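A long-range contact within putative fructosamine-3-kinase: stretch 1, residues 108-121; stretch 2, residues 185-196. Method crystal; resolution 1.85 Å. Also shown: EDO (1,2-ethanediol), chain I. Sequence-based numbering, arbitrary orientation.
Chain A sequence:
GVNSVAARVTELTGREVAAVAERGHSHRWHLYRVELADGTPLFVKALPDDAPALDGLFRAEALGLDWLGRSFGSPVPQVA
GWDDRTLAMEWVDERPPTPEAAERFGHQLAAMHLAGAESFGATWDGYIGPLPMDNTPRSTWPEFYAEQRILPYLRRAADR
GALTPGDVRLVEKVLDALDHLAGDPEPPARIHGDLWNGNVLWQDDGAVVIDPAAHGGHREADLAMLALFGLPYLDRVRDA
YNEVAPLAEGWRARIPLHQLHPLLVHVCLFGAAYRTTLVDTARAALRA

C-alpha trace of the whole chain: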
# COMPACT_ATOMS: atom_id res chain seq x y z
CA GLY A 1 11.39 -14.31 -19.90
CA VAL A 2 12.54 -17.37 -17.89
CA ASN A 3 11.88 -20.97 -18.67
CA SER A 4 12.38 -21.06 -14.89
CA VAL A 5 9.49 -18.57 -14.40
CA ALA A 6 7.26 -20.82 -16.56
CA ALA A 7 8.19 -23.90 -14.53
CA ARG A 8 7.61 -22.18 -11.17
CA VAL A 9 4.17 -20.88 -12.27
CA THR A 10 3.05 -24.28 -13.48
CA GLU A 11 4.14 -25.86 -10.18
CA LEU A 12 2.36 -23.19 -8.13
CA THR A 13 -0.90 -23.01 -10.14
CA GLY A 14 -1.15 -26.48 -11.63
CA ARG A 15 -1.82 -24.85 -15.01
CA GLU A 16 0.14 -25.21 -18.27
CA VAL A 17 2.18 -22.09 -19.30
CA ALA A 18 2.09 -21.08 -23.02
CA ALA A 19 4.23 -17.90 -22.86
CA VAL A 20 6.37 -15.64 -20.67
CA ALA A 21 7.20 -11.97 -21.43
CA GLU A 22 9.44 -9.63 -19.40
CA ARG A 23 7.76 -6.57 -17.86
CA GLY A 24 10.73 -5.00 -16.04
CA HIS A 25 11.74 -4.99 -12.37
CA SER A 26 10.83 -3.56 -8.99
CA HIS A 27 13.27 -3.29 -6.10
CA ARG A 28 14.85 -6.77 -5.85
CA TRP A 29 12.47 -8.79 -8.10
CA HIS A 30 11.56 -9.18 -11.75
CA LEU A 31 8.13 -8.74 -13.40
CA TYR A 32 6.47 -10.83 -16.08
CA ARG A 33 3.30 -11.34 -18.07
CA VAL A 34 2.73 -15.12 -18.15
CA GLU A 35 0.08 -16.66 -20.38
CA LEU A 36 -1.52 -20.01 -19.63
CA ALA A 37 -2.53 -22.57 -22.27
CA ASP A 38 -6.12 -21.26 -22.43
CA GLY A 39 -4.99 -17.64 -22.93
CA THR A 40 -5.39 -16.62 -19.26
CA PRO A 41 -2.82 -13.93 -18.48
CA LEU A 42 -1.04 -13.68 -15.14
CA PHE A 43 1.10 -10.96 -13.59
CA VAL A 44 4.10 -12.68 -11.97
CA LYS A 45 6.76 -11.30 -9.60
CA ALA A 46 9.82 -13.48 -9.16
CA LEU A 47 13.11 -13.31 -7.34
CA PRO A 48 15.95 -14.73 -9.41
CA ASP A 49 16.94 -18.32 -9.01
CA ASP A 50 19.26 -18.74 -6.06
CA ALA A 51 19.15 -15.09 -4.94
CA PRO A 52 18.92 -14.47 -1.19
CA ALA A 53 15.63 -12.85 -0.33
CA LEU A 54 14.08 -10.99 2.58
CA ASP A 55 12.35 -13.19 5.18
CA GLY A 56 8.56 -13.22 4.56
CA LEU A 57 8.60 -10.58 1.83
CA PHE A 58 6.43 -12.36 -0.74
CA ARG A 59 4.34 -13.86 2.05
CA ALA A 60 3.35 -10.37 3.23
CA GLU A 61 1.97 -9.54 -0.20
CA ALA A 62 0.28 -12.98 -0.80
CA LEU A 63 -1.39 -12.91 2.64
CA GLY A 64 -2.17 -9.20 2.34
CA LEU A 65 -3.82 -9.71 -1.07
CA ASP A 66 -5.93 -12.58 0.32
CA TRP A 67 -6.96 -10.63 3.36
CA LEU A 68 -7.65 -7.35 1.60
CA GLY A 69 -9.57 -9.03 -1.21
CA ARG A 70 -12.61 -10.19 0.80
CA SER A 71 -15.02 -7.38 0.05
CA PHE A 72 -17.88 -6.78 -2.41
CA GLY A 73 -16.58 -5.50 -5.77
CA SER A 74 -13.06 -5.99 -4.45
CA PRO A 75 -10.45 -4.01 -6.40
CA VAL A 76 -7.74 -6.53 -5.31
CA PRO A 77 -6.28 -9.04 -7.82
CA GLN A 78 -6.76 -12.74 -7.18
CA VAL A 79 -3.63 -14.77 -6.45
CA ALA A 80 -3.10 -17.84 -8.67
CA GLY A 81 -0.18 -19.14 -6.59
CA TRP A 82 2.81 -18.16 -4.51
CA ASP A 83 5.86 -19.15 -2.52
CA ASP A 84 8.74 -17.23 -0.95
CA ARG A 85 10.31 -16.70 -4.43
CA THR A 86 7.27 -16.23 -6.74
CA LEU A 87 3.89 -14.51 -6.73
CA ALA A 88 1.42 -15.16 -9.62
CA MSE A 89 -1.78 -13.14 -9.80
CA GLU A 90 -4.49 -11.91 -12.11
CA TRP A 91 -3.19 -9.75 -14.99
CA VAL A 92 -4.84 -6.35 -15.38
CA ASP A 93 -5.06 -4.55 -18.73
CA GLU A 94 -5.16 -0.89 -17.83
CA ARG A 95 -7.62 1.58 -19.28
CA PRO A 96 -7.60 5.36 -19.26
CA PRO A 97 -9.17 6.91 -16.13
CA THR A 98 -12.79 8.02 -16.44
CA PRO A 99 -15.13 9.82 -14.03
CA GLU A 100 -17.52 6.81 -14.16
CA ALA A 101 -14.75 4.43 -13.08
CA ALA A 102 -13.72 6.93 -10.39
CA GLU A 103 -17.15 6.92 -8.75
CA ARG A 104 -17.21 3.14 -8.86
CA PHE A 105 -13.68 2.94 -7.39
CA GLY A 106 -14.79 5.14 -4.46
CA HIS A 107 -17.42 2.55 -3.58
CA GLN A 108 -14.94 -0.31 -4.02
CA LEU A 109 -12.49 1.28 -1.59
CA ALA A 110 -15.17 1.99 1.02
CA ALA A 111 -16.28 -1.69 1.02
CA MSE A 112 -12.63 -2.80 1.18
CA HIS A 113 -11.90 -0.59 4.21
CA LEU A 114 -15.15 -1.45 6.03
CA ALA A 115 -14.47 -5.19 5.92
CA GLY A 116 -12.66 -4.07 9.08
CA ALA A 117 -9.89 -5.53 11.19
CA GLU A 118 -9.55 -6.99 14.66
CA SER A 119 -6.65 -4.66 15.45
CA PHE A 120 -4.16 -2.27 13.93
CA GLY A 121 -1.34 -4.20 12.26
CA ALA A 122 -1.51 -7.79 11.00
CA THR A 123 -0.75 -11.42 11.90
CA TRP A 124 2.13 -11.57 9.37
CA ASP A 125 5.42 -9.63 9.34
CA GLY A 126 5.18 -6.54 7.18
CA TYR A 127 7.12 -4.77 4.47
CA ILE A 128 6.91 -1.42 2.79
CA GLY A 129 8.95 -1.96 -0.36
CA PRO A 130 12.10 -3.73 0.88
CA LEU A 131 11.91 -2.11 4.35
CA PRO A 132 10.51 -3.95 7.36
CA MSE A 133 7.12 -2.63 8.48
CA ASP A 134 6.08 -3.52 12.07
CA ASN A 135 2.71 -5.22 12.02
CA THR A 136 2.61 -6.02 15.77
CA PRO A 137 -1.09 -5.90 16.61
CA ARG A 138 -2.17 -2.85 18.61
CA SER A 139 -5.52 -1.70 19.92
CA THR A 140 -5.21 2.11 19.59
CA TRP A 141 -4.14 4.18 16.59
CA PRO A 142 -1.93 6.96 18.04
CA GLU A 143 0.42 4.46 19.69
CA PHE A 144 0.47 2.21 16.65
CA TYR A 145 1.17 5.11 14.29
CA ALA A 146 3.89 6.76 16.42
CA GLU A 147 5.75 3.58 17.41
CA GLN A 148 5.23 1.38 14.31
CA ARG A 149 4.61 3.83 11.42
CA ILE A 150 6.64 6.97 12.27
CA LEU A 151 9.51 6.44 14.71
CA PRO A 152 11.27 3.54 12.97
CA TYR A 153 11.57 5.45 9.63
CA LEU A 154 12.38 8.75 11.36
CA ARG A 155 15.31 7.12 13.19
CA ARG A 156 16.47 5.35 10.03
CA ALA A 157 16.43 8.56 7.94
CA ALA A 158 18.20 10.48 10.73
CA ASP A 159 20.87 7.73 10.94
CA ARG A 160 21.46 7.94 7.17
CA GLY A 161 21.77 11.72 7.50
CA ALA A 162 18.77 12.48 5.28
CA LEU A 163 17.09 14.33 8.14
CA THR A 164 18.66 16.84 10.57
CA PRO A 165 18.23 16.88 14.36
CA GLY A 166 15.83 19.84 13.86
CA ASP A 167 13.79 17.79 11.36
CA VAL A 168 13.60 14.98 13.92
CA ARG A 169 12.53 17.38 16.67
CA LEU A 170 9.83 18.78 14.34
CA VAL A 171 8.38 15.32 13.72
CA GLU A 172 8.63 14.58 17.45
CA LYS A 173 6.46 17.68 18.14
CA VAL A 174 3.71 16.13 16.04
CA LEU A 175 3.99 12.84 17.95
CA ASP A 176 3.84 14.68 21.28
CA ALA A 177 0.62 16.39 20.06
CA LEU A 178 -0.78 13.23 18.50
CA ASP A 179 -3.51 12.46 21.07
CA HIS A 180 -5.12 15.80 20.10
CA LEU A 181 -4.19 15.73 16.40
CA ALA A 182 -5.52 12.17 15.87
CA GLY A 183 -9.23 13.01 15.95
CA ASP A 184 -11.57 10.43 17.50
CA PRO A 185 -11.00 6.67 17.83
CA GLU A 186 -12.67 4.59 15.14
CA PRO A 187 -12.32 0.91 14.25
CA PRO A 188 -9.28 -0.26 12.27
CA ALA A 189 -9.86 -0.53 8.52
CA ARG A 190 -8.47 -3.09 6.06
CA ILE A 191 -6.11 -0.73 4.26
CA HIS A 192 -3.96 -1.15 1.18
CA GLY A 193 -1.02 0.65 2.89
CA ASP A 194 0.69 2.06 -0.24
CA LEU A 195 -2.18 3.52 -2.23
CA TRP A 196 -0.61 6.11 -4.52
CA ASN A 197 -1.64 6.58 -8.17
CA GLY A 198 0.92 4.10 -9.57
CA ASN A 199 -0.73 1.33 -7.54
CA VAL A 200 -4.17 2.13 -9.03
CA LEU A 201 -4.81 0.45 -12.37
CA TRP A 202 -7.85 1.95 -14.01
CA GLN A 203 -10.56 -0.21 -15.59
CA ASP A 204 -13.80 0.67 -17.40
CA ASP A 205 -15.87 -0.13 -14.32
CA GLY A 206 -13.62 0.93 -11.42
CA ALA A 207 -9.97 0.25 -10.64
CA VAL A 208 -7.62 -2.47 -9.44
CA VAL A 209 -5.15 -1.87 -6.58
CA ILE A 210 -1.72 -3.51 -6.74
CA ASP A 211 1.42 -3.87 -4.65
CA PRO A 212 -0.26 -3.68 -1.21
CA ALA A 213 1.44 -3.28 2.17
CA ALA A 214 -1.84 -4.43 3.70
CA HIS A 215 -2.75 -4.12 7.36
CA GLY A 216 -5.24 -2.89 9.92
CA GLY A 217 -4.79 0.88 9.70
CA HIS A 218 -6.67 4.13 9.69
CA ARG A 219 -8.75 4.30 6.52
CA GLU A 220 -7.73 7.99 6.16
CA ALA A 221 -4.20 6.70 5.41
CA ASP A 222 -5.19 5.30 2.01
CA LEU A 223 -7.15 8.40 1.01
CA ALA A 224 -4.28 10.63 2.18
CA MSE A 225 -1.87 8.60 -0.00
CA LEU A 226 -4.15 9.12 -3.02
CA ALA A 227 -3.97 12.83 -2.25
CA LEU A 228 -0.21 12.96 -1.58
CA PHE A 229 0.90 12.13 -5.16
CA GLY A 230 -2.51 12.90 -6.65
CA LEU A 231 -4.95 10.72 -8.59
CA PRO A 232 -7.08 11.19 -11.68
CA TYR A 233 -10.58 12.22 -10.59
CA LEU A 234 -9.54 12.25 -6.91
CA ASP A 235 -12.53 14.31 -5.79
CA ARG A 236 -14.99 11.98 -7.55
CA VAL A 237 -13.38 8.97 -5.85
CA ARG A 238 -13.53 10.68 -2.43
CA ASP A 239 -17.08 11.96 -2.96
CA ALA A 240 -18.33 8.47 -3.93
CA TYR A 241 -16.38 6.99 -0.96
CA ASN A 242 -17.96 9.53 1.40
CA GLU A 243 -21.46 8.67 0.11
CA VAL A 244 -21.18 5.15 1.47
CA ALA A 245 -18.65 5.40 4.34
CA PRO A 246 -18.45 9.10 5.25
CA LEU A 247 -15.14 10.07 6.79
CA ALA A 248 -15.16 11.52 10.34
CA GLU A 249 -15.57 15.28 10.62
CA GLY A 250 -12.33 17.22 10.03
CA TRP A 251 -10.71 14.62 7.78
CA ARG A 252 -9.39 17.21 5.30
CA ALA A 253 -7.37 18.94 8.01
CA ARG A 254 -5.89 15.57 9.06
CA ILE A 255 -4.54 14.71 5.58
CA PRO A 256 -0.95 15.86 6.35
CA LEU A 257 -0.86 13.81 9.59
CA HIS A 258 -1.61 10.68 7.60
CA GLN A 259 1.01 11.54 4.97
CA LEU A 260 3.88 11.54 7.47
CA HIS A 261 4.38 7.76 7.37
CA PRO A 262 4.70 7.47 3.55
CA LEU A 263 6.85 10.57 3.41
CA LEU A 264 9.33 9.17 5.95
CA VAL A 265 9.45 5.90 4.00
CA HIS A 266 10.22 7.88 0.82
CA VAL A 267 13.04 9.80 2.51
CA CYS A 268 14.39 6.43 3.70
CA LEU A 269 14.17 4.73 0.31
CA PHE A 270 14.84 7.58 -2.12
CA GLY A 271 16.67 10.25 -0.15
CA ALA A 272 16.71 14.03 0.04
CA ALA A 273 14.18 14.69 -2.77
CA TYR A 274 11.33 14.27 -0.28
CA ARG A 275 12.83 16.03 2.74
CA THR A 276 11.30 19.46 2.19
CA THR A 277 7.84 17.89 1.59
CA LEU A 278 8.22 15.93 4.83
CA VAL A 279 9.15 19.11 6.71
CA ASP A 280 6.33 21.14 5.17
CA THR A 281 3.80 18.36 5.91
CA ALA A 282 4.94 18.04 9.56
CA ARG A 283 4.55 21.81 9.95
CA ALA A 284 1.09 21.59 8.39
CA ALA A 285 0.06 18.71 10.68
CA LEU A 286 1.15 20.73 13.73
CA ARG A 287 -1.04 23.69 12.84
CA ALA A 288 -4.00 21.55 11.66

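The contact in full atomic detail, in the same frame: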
# COMPACT_ATOMS: atom_id res chain seq x y z
N GLN A 108 -15.79 0.84 -4.19
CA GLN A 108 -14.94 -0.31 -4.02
C GLN A 108 -14.03 -0.15 -2.81
O GLN A 108 -13.88 -1.08 -2.00
CB GLN A 108 -14.07 -0.57 -5.25
CG GLN A 108 -14.78 -1.01 -6.53
CD GLN A 108 -13.82 -1.20 -7.67
OE1 GLN A 108 -13.35 -0.22 -8.30
NE2 GLN A 108 -13.42 -2.47 -7.89
N LEU A 109 -13.39 1.01 -2.71
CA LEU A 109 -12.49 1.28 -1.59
C LEU A 109 -13.20 1.33 -0.24
O LEU A 109 -12.67 0.86 0.76
CB LEU A 109 -11.75 2.61 -1.80
CG LEU A 109 -10.54 2.70 -2.73
CD1 LEU A 109 -10.06 4.19 -2.73
CD2 LEU A 109 -9.42 1.74 -2.33
N ALA A 110 -14.38 1.96 -0.19
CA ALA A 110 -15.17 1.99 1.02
C ALA A 110 -15.49 0.57 1.51
O ALA A 110 -15.36 0.29 2.69
CB ALA A 110 -16.49 2.81 0.80
N ALA A 111 -15.92 -0.32 0.62
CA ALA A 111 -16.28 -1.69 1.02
C ALA A 111 -15.03 -2.45 1.51
O ALA A 111 -15.09 -3.21 2.47
CB ALA A 111 -16.95 -2.43 -0.13
N MSE A 112 -13.91 -2.20 0.83
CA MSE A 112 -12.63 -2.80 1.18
C MSE A 112 -12.26 -2.39 2.61
O MSE A 112 -12.01 -3.26 3.44
CB MSE A 112 -11.50 -2.36 0.22
CG MSE A 112 -10.14 -2.95 0.56
SE MSE A 112 -8.81 -2.34 -0.71
CE MSE A 112 -8.42 -0.69 0.25
N HIS A 113 -12.24 -1.09 2.87
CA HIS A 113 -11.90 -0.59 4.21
C HIS A 113 -12.84 -1.12 5.31
O HIS A 113 -12.39 -1.53 6.39
CB HIS A 113 -11.95 0.93 4.24
CG HIS A 113 -10.81 1.58 3.52
ND1 HIS A 113 -10.83 2.91 3.17
CD2 HIS A 113 -9.61 1.10 3.12
CE1 HIS A 113 -9.69 3.23 2.60
NE2 HIS A 113 -8.94 2.14 2.52
N LEU A 114 -14.14 -1.10 5.03
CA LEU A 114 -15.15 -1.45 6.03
C LEU A 114 -15.32 -2.95 6.29
O LEU A 114 -16.07 -3.34 7.19
CB LEU A 114 -16.48 -0.77 5.68
CG LEU A 114 -16.65 0.64 6.29
CD1 LEU A 114 -15.45 1.58 6.07
CD2 LEU A 114 -17.89 1.29 5.74
N ALA A 115 -14.64 -3.79 5.53
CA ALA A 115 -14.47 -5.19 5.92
C ALA A 115 -13.90 -5.25 7.34
O ALA A 115 -14.20 -6.15 8.09
CB ALA A 115 -13.56 -5.90 4.92
N GLY A 116 -13.09 -4.25 7.71
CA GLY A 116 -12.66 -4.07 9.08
C GLY A 116 -11.59 -5.03 9.54
O GLY A 116 -11.31 -6.03 8.91
N ALA A 117 -10.98 -4.72 10.67
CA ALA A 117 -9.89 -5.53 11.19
C ALA A 117 -10.02 -5.63 12.70
O ALA A 117 -10.61 -4.77 13.35
CB ALA A 117 -8.57 -4.92 10.81
N GLU A 118 -9.47 -6.71 13.25
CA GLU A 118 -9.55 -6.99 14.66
C GLU A 118 -8.69 -6.00 15.43
O GLU A 118 -9.05 -5.57 16.52
CB GLU A 118 -9.09 -8.43 14.93
CG GLU A 118 -9.58 -9.44 13.86
CD GLU A 118 -10.29 -10.65 14.45
OE1 GLU A 118 -11.11 -10.47 15.37
OE2 GLU A 118 -10.04 -11.78 13.97
N SER A 119 -7.57 -5.60 14.83
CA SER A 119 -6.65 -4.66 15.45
C SER A 119 -5.91 -3.90 14.36
O SER A 119 -6.04 -4.21 13.17
CB SER A 119 -5.65 -5.44 16.31
OG SER A 119 -4.72 -6.13 15.48
N PHE A 120 -5.16 -2.89 14.77
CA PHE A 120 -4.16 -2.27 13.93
C PHE A 120 -3.02 -3.26 13.74
O PHE A 120 -2.75 -4.04 14.63
CB PHE A 120 -3.70 -0.97 14.54
CG PHE A 120 -4.80 0.03 14.69
CD1 PHE A 120 -5.24 0.77 13.60
CD2 PHE A 120 -5.46 0.17 15.92
CE1 PHE A 120 -6.29 1.66 13.72
CE2 PHE A 120 -6.51 1.08 16.05
CZ PHE A 120 -6.93 1.83 14.95
N GLY A 121 -2.39 -3.27 12.57
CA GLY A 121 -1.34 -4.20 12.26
C GLY A 121 -1.86 -5.43 11.54
O GLY A 121 -2.88 -5.38 10.87
N PRO A 185 -11.16 8.10 18.11
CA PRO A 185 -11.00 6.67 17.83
C PRO A 185 -12.11 6.15 16.94
O PRO A 185 -13.27 6.53 17.12
CB PRO A 185 -11.08 6.02 19.22
CG PRO A 185 -10.76 7.10 20.19
CD PRO A 185 -11.14 8.40 19.56
N GLU A 186 -11.73 5.37 15.94
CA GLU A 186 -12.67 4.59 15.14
C GLU A 186 -12.06 3.22 14.84
O GLU A 186 -10.85 3.03 14.98
CB GLU A 186 -13.04 5.34 13.85
CG GLU A 186 -11.88 5.59 12.91
CD GLU A 186 -12.29 6.25 11.61
OE1 GLU A 186 -12.76 7.42 11.64
OE2 GLU A 186 -12.12 5.59 10.56
N PRO A 187 -12.89 2.24 14.44
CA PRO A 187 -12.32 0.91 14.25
C PRO A 187 -11.25 0.84 13.16
O PRO A 187 -11.32 1.60 12.18
CB PRO A 187 -13.54 0.04 13.88
CG PRO A 187 -14.75 0.84 14.35
CD PRO A 187 -14.35 2.26 14.22
N PRO A 188 -10.28 -0.06 13.33
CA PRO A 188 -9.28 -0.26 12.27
C PRO A 188 -9.95 -0.71 10.97
O PRO A 188 -10.90 -1.50 11.00
CB PRO A 188 -8.36 -1.34 12.83
CG PRO A 188 -8.94 -1.82 14.06
CD PRO A 188 -10.05 -0.95 14.48
N ALA A 189 -9.43 -0.18 9.86
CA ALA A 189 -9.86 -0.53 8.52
C ALA A 189 -8.88 -1.53 7.88
O ALA A 189 -7.72 -1.61 8.29
CB ALA A 189 -9.93 0.73 7.67
N ARG A 190 -9.35 -2.30 6.90
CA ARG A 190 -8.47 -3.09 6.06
C ARG A 190 -7.91 -2.17 4.98
O ARG A 190 -8.58 -1.90 3.98
CB ARG A 190 -9.19 -4.27 5.40
CG ARG A 190 -9.72 -5.26 6.36
CD ARG A 190 -9.93 -6.62 5.74
NE ARG A 190 -10.65 -7.39 6.71
CZ ARG A 190 -10.77 -8.70 6.72
NH1 ARG A 190 -10.27 -9.44 5.73
NH2 ARG A 190 -11.46 -9.25 7.70
N ILE A 191 -6.71 -1.69 5.19
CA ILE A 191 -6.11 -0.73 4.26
C ILE A 191 -5.06 -1.35 3.36
O ILE A 191 -4.36 -2.31 3.75
CB ILE A 191 -5.54 0.56 4.98
CG1 ILE A 191 -4.25 0.31 5.77
CG2 ILE A 191 -6.67 1.19 5.83
CD1 ILE A 191 -3.49 1.64 6.18
N HIS A 192 -4.95 -0.76 2.17
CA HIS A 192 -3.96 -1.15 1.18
C HIS A 192 -2.51 -0.88 1.69
O HIS A 192 -1.62 -1.73 1.54
CB HIS A 192 -4.27 -0.41 -0.13
CG HIS A 192 -3.29 -0.68 -1.22
ND1 HIS A 192 -2.08 -0.03 -1.29
CD2 HIS A 192 -3.35 -1.49 -2.30
CE1 HIS A 192 -1.42 -0.45 -2.36
NE2 HIS A 192 -2.17 -1.34 -2.99
N GLY A 193 -2.28 0.29 2.25
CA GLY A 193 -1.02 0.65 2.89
C GLY A 193 0.02 1.35 2.02
O GLY A 193 1.00 1.86 2.55
N ASP A 194 -0.17 1.35 0.71
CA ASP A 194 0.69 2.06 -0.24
C ASP A 194 -0.10 2.54 -1.46
O ASP A 194 0.29 2.32 -2.63
CB ASP A 194 1.86 1.16 -0.66
CG ASP A 194 3.00 1.93 -1.31
OD1 ASP A 194 3.19 3.14 -1.02
OD2 ASP A 194 3.72 1.30 -2.10
N LEU A 195 -1.23 3.21 -1.19
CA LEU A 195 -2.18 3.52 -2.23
C LEU A 195 -1.93 4.87 -2.87
O LEU A 195 -2.68 5.83 -2.69
CB LEU A 195 -3.62 3.43 -1.69
CG LEU A 195 -4.73 3.32 -2.74
CD1 LEU A 195 -4.59 1.99 -3.49
CD2 LEU A 195 -6.15 3.52 -2.08
N TRP A 196 -0.87 4.94 -3.65
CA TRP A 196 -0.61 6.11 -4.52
C TRP A 196 -0.99 5.75 -5.96
O TRP A 196 -1.27 4.57 -6.26
CB TRP A 196 0.84 6.61 -4.39
CG TRP A 196 1.84 5.66 -4.96
CD1 TRP A 196 2.27 4.51 -4.41
CD2 TRP A 196 2.50 5.79 -6.22
NE1 TRP A 196 3.19 3.90 -5.25
CE2 TRP A 196 3.35 4.67 -6.37
CE3 TRP A 196 2.49 6.77 -7.22
CZ2 TRP A 196 4.14 4.48 -7.50
CZ3 TRP A 196 3.28 6.58 -8.34
CH2 TRP A 196 4.10 5.46 -8.47
C1 EDO I . -14.32 0.34 9.71
O1 EDO I . -13.32 -0.66 9.57
C2 EDO I . -13.72 1.71 9.38
O2 EDO I . -13.16 2.34 10.54
O HOH W 1 -12.69 -2.85 12.41

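The apolar part of this contact lies in two patches. In the first, the helix that includes residues 108-114 meets the end of stretch 2. Leu109 CD2 packs against Leu195 CD2 at 3.7 Å. Both residues are buried in the folded protein, and this is an apolar contact between methyl groups. One turn further along, selenomethionine Met112 reaches across with an extended side chain (chi1 and chi2 both t). Its CE lies 4.0 Å from His192 N and 4.2 Å from His192 CB.

The second patch centres on Pro188. Its CB sits over one face of the Phe120 ring, 3.9 Å from the ring centroid and 17° off the normal. This is a CH-pi contact, in which the proline C-H groups meet the aromatic electron cloud. Ala117 CB adds an apolar contact to Pro188 CB at 4.1 Å. Ser119 contributes backbone, with its C 3.7 Å from Pro188 CG.

Between the patches, the helix passes the short strand 189-191. Their axes approach to 6.2 Å, and their N-to-C directions differ by 120°. At this crossing His113 CB and Ala189 CB are 4.0 Å apart. His113 CD2 also touches Ile191 CG2 at 4.0 Å. The ring nitrogens of His113 are bonded elsewhere in the structure.

The backbones are joined where the helix gives way to a turn. Arg190 N donates to His113 O at 3.2 Å. His113 O also accepts from Gly116 N at 3.1 Å, so it serves both the turn and the strand. His113 CA makes a CA-H...O contact with Arg190 O at 3.6 Å. That oxygen is buried here and has no conventional polar partner in the model. Gly116 then leaves helical geometry with positive phi, a conformation that favours glycine. Just after it, Ala117 N donates to Pro188 O at 3.2 Å.

Arg190 forms a side-chain link at the polar edge. Its NE donates to Gly116 O at 2.7 Å, with the oxygen near the guanidinium plane, as suits an in-plane N-H. Ala115 CB lies 3.7 Å from Arg190 NE.

Water 1 also bridges the stretches. It accepts from Ala117 N at 3.1 Å and donates to Pro188 O at 2.6 Å, alongside the direct bond between those two atoms. A 1,2-ethanediol, probably from the crystallisation liquor, completes this edge. Its O1 donates to Pro188 O at 2.9 Å, and its O2 donates to Pro187 O at 2.6 Å.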